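Local coordinates for protein Afp3 (Serratia entomophila, PDB 6RBN) that probably builds the contractile sheath around the inner tube of the anti-feeding prophage, a phage-tail-like injection system, at residues D108-G122 with L266-K280. Numbering follows the deposited sequence.
Sequences DPTASVALRLYFQNG and LSLPPSALIAGVYGK
The side-chain amide of Asn121 rests on Leu273, its ND2 lying 3.4 Å from Leu273 CG, while its OD1 accepts a hydrogen bond from the backbone N of Asn297 outside the two segments. Helices 111-120 and 271-280 run nearly parallel here, their axes 7.7 Å apart and inclined by 20°. The CA atoms that come nearest across the segments are those of two glycines, Gly122 and Gly276, 4.7 Å apart. A CA-H...O contact from Gly276 to Gly122 O belongs to the same meeting. The ring of Tyr118 reaches across because CG stands opposite the backbone N (chi1 173°), and it presents its edge to Ala272 O, which lies in the ring plane 3.4 Å from Tyr118 CD1. Phe32 of strand 31-34 meets this ring edge-to-face. Toward the N-terminal ends of the two helices, the CB atoms of Ala114 and Ala272 touch at 3.8 Å. Leu117 CD1 bridges the two elements of the partner segment, touching Leu268 CD1 at 3.7 Å and Leu273 CD1 at 3.8 Å. Leu268 also meets Val113 through CD1 and Thr110 through CD2, so that strand 266-268 packs against the first turn of helix 111-120 and the residue before it. Helix 111-120 is thus fastened, within one subunit, to the subtilisin-like region of the sheath protein by a largely buried contact of apolar packing and close main-chain fit, without a clear hydrogen bond between the segments.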
# COMPACT_ATOMS: atom_id res chain seq x y z
N ASP D 108 13.74 -82.48 31.73
CA ASP D 108 13.08 -81.91 30.57
C ASP D 108 13.65 -80.52 30.29
O ASP D 108 13.72 -79.68 31.21
CB ASP D 108 11.57 -81.83 30.79
CG ASP D 108 10.83 -81.41 29.55
OD1 ASP D 108 10.67 -82.26 28.65
OD2 ASP D 108 10.43 -80.24 29.47
N PRO D 109 14.08 -80.24 29.06
CA PRO D 109 14.60 -78.91 28.74
C PRO D 109 13.47 -77.89 28.66
O PRO D 109 12.50 -78.08 27.93
CB PRO D 109 15.27 -79.11 27.38
CG PRO D 109 15.50 -80.58 27.29
CD PRO D 109 14.35 -81.20 27.99
N THR D 110 13.61 -76.81 29.43
CA THR D 110 12.55 -75.81 29.56
C THR D 110 13.01 -74.41 29.16
O THR D 110 12.22 -73.46 29.30
CB THR D 110 12.03 -75.78 31.00
OG1 THR D 110 13.11 -75.47 31.89
CG2 THR D 110 11.41 -77.11 31.39
N ALA D 111 14.24 -74.25 28.68
CA ALA D 111 14.71 -72.92 28.32
C ALA D 111 14.14 -72.45 26.99
O ALA D 111 13.90 -71.26 26.82
CB ALA D 111 16.24 -72.90 28.26
N SER D 112 13.92 -73.37 26.05
CA SER D 112 13.30 -73.00 24.79
C SER D 112 11.79 -72.81 24.92
O SER D 112 11.21 -72.08 24.12
CB SER D 112 13.59 -74.06 23.73
OG SER D 112 12.95 -73.74 22.51
N VAL D 113 11.16 -73.46 25.89
CA VAL D 113 9.74 -73.26 26.13
C VAL D 113 9.49 -71.90 26.77
O VAL D 113 8.49 -71.24 26.47
CB VAL D 113 9.20 -74.42 27.00
CG1 VAL D 113 7.71 -74.26 27.30
CG2 VAL D 113 9.45 -75.75 26.31
N ALA D 114 10.42 -71.45 27.61
CA ALA D 114 10.24 -70.18 28.32
C ALA D 114 10.37 -68.98 27.38
O ALA D 114 9.79 -67.93 27.66
CB ALA D 114 11.24 -70.07 29.46
N LEU D 115 11.11 -69.11 26.28
CA LEU D 115 11.17 -68.00 25.34
C LEU D 115 9.96 -67.94 24.43
O LEU D 115 9.61 -66.84 23.98
CB LEU D 115 12.42 -68.07 24.47
CG LEU D 115 13.70 -67.62 25.14
CD1 LEU D 115 14.80 -67.65 24.13
CD2 LEU D 115 13.52 -66.22 25.68
N ARG D 116 9.33 -69.07 24.12
CA ARG D 116 8.10 -69.02 23.33
C ARG D 116 6.98 -68.33 24.10
O ARG D 116 6.22 -67.55 23.53
CB ARG D 116 7.71 -70.43 22.89
CG ARG D 116 6.39 -70.50 22.16
CD ARG D 116 6.19 -71.79 21.42
NE ARG D 116 6.99 -71.81 20.20
CZ ARG D 116 7.12 -72.87 19.40
NH1 ARG D 116 7.87 -72.78 18.31
NH2 ARG D 116 6.51 -74.01 19.70
N LEU D 117 6.93 -68.53 25.41
CA LEU D 117 5.98 -67.79 26.22
C LEU D 117 6.37 -66.33 26.40
O LEU D 117 5.52 -65.52 26.78
CB LEU D 117 5.83 -68.45 27.58
CG LEU D 117 5.24 -69.85 27.48
CD1 LEU D 117 5.29 -70.48 28.83
CD2 LEU D 117 3.82 -69.79 26.96
N TYR D 118 7.63 -65.98 26.15
CA TYR D 118 8.03 -64.58 26.18
C TYR D 118 7.50 -63.83 24.96
O TYR D 118 6.97 -62.72 25.09
CB TYR D 118 9.55 -64.46 26.27
CG TYR D 118 10.05 -63.04 26.14
CD1 TYR D 118 9.86 -62.13 27.16
CD2 TYR D 118 10.72 -62.62 25.00
CE1 TYR D 118 10.32 -60.83 27.05
CE2 TYR D 118 11.18 -61.34 24.88
CZ TYR D 118 10.98 -60.45 25.90
OH TYR D 118 11.43 -59.16 25.78
N PHE D 119 7.64 -64.41 23.77
CA PHE D 119 7.21 -63.71 22.57
C PHE D 119 5.70 -63.77 22.38
O PHE D 119 5.13 -62.94 21.67
CB PHE D 119 7.93 -64.26 21.34
CG PHE D 119 9.40 -63.98 21.31
CD1 PHE D 119 9.87 -62.72 20.99
CD2 PHE D 119 10.32 -64.98 21.56
CE1 PHE D 119 11.22 -62.45 20.96
CE2 PHE D 119 11.67 -64.72 21.52
CZ PHE D 119 12.12 -63.45 21.22
N GLN D 120 5.03 -64.74 23.02
CA GLN D 120 3.57 -64.76 22.98
C GLN D 120 2.97 -63.67 23.87
O GLN D 120 1.83 -63.27 23.66
CB GLN D 120 3.04 -66.12 23.41
CG GLN D 120 3.21 -67.21 22.38
CD GLN D 120 2.71 -68.55 22.88
OE1 GLN D 120 2.23 -68.67 24.00
NE2 GLN D 120 2.84 -69.57 22.04
N ASN D 121 3.72 -63.20 24.86
CA ASN D 121 3.23 -62.21 25.80
C ASN D 121 3.76 -60.81 25.52
O ASN D 121 3.60 -59.92 26.36
CB ASN D 121 3.59 -62.62 27.22
CG ASN D 121 2.78 -63.80 27.70
OD1 ASN D 121 1.56 -63.83 27.54
ND2 ASN D 121 3.45 -64.78 28.28
N GLY D 122 4.37 -60.59 24.36
CA GLY D 122 5.02 -59.32 24.08
C GLY D 122 6.53 -59.48 23.98
O GLY D 122 7.22 -59.57 25.00
N LEU D 266 4.75 -79.31 32.53
CA LEU D 266 5.98 -78.77 33.09
C LEU D 266 5.72 -77.41 33.73
O LEU D 266 4.98 -76.59 33.17
CB LEU D 266 7.07 -78.69 32.02
CG LEU D 266 6.85 -77.93 30.71
CD1 LEU D 266 7.33 -76.49 30.78
CD2 LEU D 266 7.52 -78.65 29.56
N SER D 267 6.30 -77.19 34.90
CA SER D 267 6.09 -75.98 35.67
C SER D 267 7.25 -75.02 35.43
O SER D 267 8.41 -75.37 35.66
CB SER D 267 5.96 -76.30 37.16
OG SER D 267 7.18 -76.78 37.68
N LEU D 268 6.93 -73.82 34.98
CA LEU D 268 7.92 -72.80 34.70
C LEU D 268 7.87 -71.69 35.74
O LEU D 268 6.79 -71.36 36.24
CB LEU D 268 7.70 -72.18 33.31
CG LEU D 268 8.08 -73.09 32.16
CD1 LEU D 268 7.70 -72.47 30.83
CD2 LEU D 268 9.56 -73.32 32.22
N PRO D 269 9.02 -71.12 36.09
CA PRO D 269 9.01 -69.88 36.86
C PRO D 269 8.49 -68.74 36.02
O PRO D 269 8.76 -68.66 34.81
CB PRO D 269 10.49 -69.69 37.22
CG PRO D 269 11.22 -70.40 36.17
CD PRO D 269 10.38 -71.58 35.80
N PRO D 270 7.71 -67.83 36.61
CA PRO D 270 6.94 -66.88 35.80
C PRO D 270 7.72 -65.70 35.24
O PRO D 270 7.12 -64.85 34.59
CB PRO D 270 5.88 -66.39 36.80
CG PRO D 270 6.54 -66.50 38.11
CD PRO D 270 7.42 -67.70 38.04
N SER D 271 9.04 -65.63 35.44
CA SER D 271 9.80 -64.43 35.06
C SER D 271 9.91 -64.26 33.56
O SER D 271 10.07 -63.13 33.08
CB SER D 271 11.19 -64.46 35.68
OG SER D 271 11.11 -64.28 37.08
N ALA D 272 9.85 -65.35 32.79
CA ALA D 272 9.90 -65.22 31.34
C ALA D 272 8.59 -64.65 30.80
O ALA D 272 8.57 -64.03 29.73
CB ALA D 272 10.19 -66.58 30.70
N LEU D 273 7.49 -64.85 31.52
CA LEU D 273 6.21 -64.33 31.07
C LEU D 273 6.02 -62.89 31.53
O LEU D 273 5.44 -62.08 30.80
CB LEU D 273 5.07 -65.20 31.58
CG LEU D 273 4.74 -66.53 30.90
CD1 LEU D 273 5.70 -67.64 31.27
CD2 LEU D 273 3.31 -66.93 31.22
N ILE D 274 6.48 -62.56 32.73
CA ILE D 274 6.31 -61.21 33.26
C ILE D 274 7.22 -60.23 32.54
O ILE D 274 6.88 -59.06 32.35
CB ILE D 274 6.53 -61.21 34.79
CG1 ILE D 274 5.55 -62.17 35.46
CG2 ILE D 274 6.31 -59.84 35.39
CD1 ILE D 274 4.10 -61.84 35.23
N ALA D 275 8.38 -60.71 32.07
CA ALA D 275 9.23 -59.89 31.22
C ALA D 275 8.57 -59.61 29.88
O ALA D 275 8.84 -58.59 29.24
CB ALA D 275 10.58 -60.56 31.02
N GLY D 276 7.69 -60.51 29.44
CA GLY D 276 6.90 -60.23 28.25
C GLY D 276 5.83 -59.18 28.49
O GLY D 276 5.63 -58.30 27.66
N VAL D 277 5.15 -59.24 29.64
CA VAL D 277 4.01 -58.35 29.84
C VAL D 277 4.47 -56.96 30.26
O VAL D 277 3.66 -56.03 30.30
CB VAL D 277 3.02 -58.93 30.87
CG1 VAL D 277 2.62 -60.34 30.48
CG2 VAL D 277 3.57 -58.86 32.27
N TYR D 278 5.75 -56.80 30.60
CA TYR D 278 6.27 -55.44 30.77
C TYR D 278 6.39 -54.74 29.43
O TYR D 278 6.05 -53.56 29.31
CB TYR D 278 7.63 -55.44 31.47
CG TYR D 278 7.62 -55.70 32.96
CD1 TYR D 278 6.44 -55.96 33.64
CD2 TYR D 278 8.78 -55.59 33.70
CE1 TYR D 278 6.44 -56.18 35.00
CE2 TYR D 278 8.78 -55.79 35.06
CZ TYR D 278 7.61 -56.08 35.70
OH TYR D 278 7.61 -56.28 37.06
N GLY D 279 6.86 -55.45 28.41
CA GLY D 279 6.98 -54.85 27.09
C GLY D 279 5.64 -54.60 26.44
O GLY D 279 5.50 -53.68 25.63
N LYS D 280 4.64 -55.41 26.77
CA LYS D 280 3.30 -55.18 26.27
C LYS D 280 2.66 -53.97 26.93
O LYS D 280 1.98 -53.17 26.28
CB LYS D 280 2.44 -56.42 26.48
CG LYS D 280 1.05 -56.32 25.89
CD LYS D 280 0.21 -57.52 26.27
CE LYS D 280 0.62 -58.75 25.50
NZ LYS D 280 -0.29 -59.89 25.79